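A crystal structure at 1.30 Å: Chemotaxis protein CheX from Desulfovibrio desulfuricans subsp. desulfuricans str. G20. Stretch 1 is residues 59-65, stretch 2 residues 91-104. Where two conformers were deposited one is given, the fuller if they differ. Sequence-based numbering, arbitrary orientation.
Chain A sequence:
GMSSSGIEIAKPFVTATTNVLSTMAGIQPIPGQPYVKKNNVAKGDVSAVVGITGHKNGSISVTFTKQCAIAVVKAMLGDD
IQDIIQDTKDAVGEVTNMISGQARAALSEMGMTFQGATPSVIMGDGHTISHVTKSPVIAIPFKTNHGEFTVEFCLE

Stretch 1 59-65: SISVTFT
Stretch 2, residues 91-104: AVGEVTNMISGQAR

Packing of a β-strand (Ser59 to Phe64, the end of a strand that begins earlier) against a segment of a longer α-helix (Ala91 to Arg104) in CheX. Ile60, with the largest covered area in the contact, reaches the helix through both branches: CG2 lies 4.3 Å from Ile99 CG2, while CD1 lies 4.2 Å from Ser100 CA and 4.4 Å from Ala103 CB. Its rotamer (chi1 m, chi2 t) extends CD1 over the helix backbone, against the methyl of Ala103; Ile99 is likewise m, t. Farther along the strand, Phe64 (chi1 m, chi2 -91°) brings CE2 to 4.0 Å from CG1 of Val92 (chi1 t), which meets the ring obliquely. Val62 (chi1 p) sits between these two strand residues, its CG1 4.1 Å from OG1 of Thr96. These contacts are dispersive; no hydrogen bond joins the stretches, and 298 Å² is buried in all.

The strand is extended, with phi from -159° to -103° and psi from 118° to 161° over its six residues. Side chains alternate: those of Ile60, Val62 and Phe64 point toward the helix and Ser61 points away. The helix has phi near -65° and psi near -43°, with i to i-4 N-to-O hydrogen bonds of 2.9 to 3.0 Å from Val95 N to Ala91 O through Arg104 N to Ser100 O. The axes approach to 9.7 Å and their N-to-C directions differ by 139°, roughly antiparallel; the register runs in reverse, with CA of Ile60 7.4 Å from CA of Ser100 and CA of Val62 7.9 Å from CA of Thr96.

At the polar edge, both helix hydroxyls take part in hydrogen bonds within the helix. Thr96 (chi1 m) donates from OG1 to Val92 O at 2.8 Å, and the same OG1 faces Val62 CG1. Ser100 OG (chi1 t) accepts from Arg104 NE at 2.9 Å and, weakly, from Arg104 NH2 at 3.4 Å; the arginine is m, t, m, with chi4 101°.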

# COMPACT_ATOMS: atom_id res chain seq x y z
N SER A 59 3.02 -8.65 1.53
CA SER A 59 2.11 -7.60 1.93
C SER A 59 0.80 -8.19 2.47
O SER A 59 0.44 -9.31 2.11
CB SER A 59 1.79 -6.79 0.70
OG SER A 59 0.97 -5.69 0.99
N ILE A 60 0.15 -7.42 3.33
CA ILE A 60 -1.20 -7.72 3.82
C ILE A 60 -2.08 -6.52 3.45
O ILE A 60 -1.70 -5.37 3.70
CB ILE A 60 -1.25 -7.91 5.35
CG1 ILE A 60 -0.19 -8.91 5.83
CG2 ILE A 60 -2.68 -8.31 5.82
CD1 ILE A 60 0.01 -8.89 7.34
N SER A 61 -3.23 -6.78 2.82
CA SER A 61 -4.20 -5.71 2.59
C SER A 61 -5.58 -6.10 3.08
O SER A 61 -5.90 -7.27 3.26
CB SER A 61 -4.27 -5.30 1.11
OG SER A 61 -4.74 -6.36 0.33
N VAL A 62 -6.40 -5.08 3.28
CA VAL A 62 -7.79 -5.28 3.62
C VAL A 62 -8.60 -4.29 2.77
O VAL A 62 -8.25 -3.12 2.71
CB VAL A 62 -8.02 -5.15 5.14
CG1 VAL A 62 -7.60 -3.77 5.66
CG2 VAL A 62 -9.44 -5.53 5.50
N THR A 63 -9.64 -4.78 2.10
CA THR A 63 -10.51 -3.97 1.27
C THR A 63 -11.91 -4.09 1.85
O THR A 63 -12.47 -5.20 1.92
CB THR A 63 -10.44 -4.33 -0.21
OG1 THR A 63 -9.15 -4.00 -0.70
CG2 THR A 63 -11.50 -3.58 -1.03
N PHE A 64 -12.44 -2.96 2.28
CA PHE A 64 -13.75 -2.87 2.92
C PHE A 64 -14.80 -2.32 1.96
O PHE A 64 -14.53 -1.39 1.19
CB PHE A 64 -13.71 -1.89 4.10
CG PHE A 64 -12.85 -2.31 5.27
CD1 PHE A 64 -13.40 -3.04 6.31
CD2 PHE A 64 -11.52 -1.98 5.31
CE1 PHE A 64 -12.63 -3.40 7.41
CE2 PHE A 64 -10.75 -2.32 6.39
CZ PHE A 64 -11.29 -3.05 7.43
N THR A 65 -16.01 -2.86 2.07
CA THR A 65 -17.19 -2.19 1.54
C THR A 65 -17.40 -0.89 2.36
O THR A 65 -17.04 -0.79 3.54
CB THR A 65 -18.44 -3.07 1.61
OG1 THR A 65 -18.78 -3.36 2.99
CG2 THR A 65 -18.29 -4.38 0.80
N ALA A 91 -8.60 5.05 12.38
CA ALA A 91 -9.21 3.79 12.84
C ALA A 91 -8.75 2.60 12.01
O ALA A 91 -8.28 1.58 12.53
CB ALA A 91 -10.75 3.88 12.81
N VAL A 92 -8.84 2.74 10.69
CA VAL A 92 -8.43 1.63 9.80
C VAL A 92 -6.92 1.46 9.85
O VAL A 92 -6.43 0.34 9.79
CB VAL A 92 -8.99 1.80 8.37
CG1 VAL A 92 -8.40 0.72 7.41
CG2 VAL A 92 -10.52 1.76 8.42
N GLY A 93 -6.20 2.57 9.99
CA GLY A 93 -4.75 2.49 10.12
C GLY A 93 -4.33 1.70 11.37
O GLY A 93 -3.42 0.87 11.31
N GLU A 94 -5.03 1.94 12.48
CA GLU A 94 -4.71 1.18 13.69
C GLU A 94 -5.07 -0.28 13.56
O GLU A 94 -4.31 -1.16 13.98
CB GLU A 94 -5.37 1.80 14.92
CG GLU A 94 -5.04 1.05 16.23
CD GLU A 94 -3.52 0.98 16.57
OE1 GLU A 94 -2.73 1.87 16.16
OE2 GLU A 94 -3.10 0.03 17.29
N VAL A 95 -6.25 -0.56 13.02
CA VAL A 95 -6.66 -1.95 12.73
C VAL A 95 -5.56 -2.66 11.93
O VAL A 95 -5.20 -3.80 12.22
CB VAL A 95 -8.01 -2.00 11.96
CG1 VAL A 95 -8.27 -3.38 11.29
CG2 VAL A 95 -9.14 -1.59 12.93
N THR A 96 -5.04 -1.97 10.91
CA THR A 96 -4.03 -2.58 10.04
C THR A 96 -2.70 -2.83 10.73
O THR A 96 -2.09 -3.90 10.56
CB THR A 96 -3.89 -1.78 8.75
OG1 THR A 96 -5.18 -1.60 8.14
CG2 THR A 96 -2.94 -2.42 7.76
N ASN A 97 -2.28 -1.86 11.56
CA ASN A 97 -1.08 -2.05 12.39
C ASN A 97 -1.26 -3.24 13.31
O ASN A 97 -0.34 -4.02 13.50
CB ASN A 97 -0.75 -0.79 13.20
CG ASN A 97 0.24 0.12 12.50
OD1 ASN A 97 1.23 -0.36 11.94
ND2 ASN A 97 0.02 1.41 12.57
N MSE A 98 -2.45 -3.39 13.90
CA MSE A 98 -2.72 -4.50 14.80
C MSE A 98 -2.77 -5.85 14.10
O MSE A 98 -2.24 -6.83 14.62
CB MSE A 98 -4.00 -4.27 15.60
CG MSE A 98 -3.91 -3.12 16.59
SE MSE A 98 -5.62 -2.76 17.40
CE MSE A 98 -5.83 -4.40 18.34
N ILE A 99 -3.38 -5.90 12.90
CA ILE A 99 -3.39 -7.13 12.13
C ILE A 99 -1.93 -7.52 11.77
O ILE A 99 -1.55 -8.66 11.94
CB ILE A 99 -4.24 -7.04 10.84
CG1 ILE A 99 -5.73 -6.98 11.25
CG2 ILE A 99 -3.99 -8.22 9.88
CD1 ILE A 99 -6.65 -6.65 10.08
N SER A 100 -1.14 -6.55 11.31
CA SER A 100 0.24 -6.82 11.01
C SER A 100 0.99 -7.38 12.24
O SER A 100 1.68 -8.40 12.16
CB SER A 100 0.93 -5.57 10.51
OG SER A 100 2.31 -5.79 10.33
N GLY A 101 0.84 -6.71 13.37
CA GLY A 101 1.55 -7.14 14.59
C GLY A 101 1.15 -8.53 15.04
O GLY A 101 1.99 -9.39 15.33
N GLN A 102 -0.16 -8.79 15.02
CA GLN A 102 -0.67 -10.10 15.46
C GLN A 102 -0.37 -11.24 14.50
O GLN A 102 -0.01 -12.32 14.92
CB GLN A 102 -2.16 -10.01 15.79
CG GLN A 102 -2.37 -9.10 16.98
CD GLN A 102 -3.80 -9.00 17.45
OE1 GLN A 102 -4.58 -9.92 17.28
NE2 GLN A 102 -4.12 -7.87 18.06
N ALA A 103 -0.47 -10.99 13.20
CA ALA A 103 -0.18 -12.01 12.19
C ALA A 103 1.31 -12.35 12.26
O ALA A 103 1.68 -13.53 12.21
CB ALA A 103 -0.57 -11.53 10.79
N ARG A 104 2.15 -11.31 12.37
CA ARG A 104 3.60 -11.57 12.45
C ARG A 104 4.01 -12.25 13.76
O ARG A 104 4.89 -13.11 13.74
CB ARG A 104 4.39 -10.29 12.19
CG ARG A 104 4.24 -9.82 10.76
CD ARG A 104 5.03 -8.58 10.42
NE ARG A 104 4.59 -7.42 11.18
CZ ARG A 104 5.17 -6.89 12.26
NH1 ARG A 104 6.33 -7.36 12.70
NH2 ARG A 104 4.61 -5.84 12.85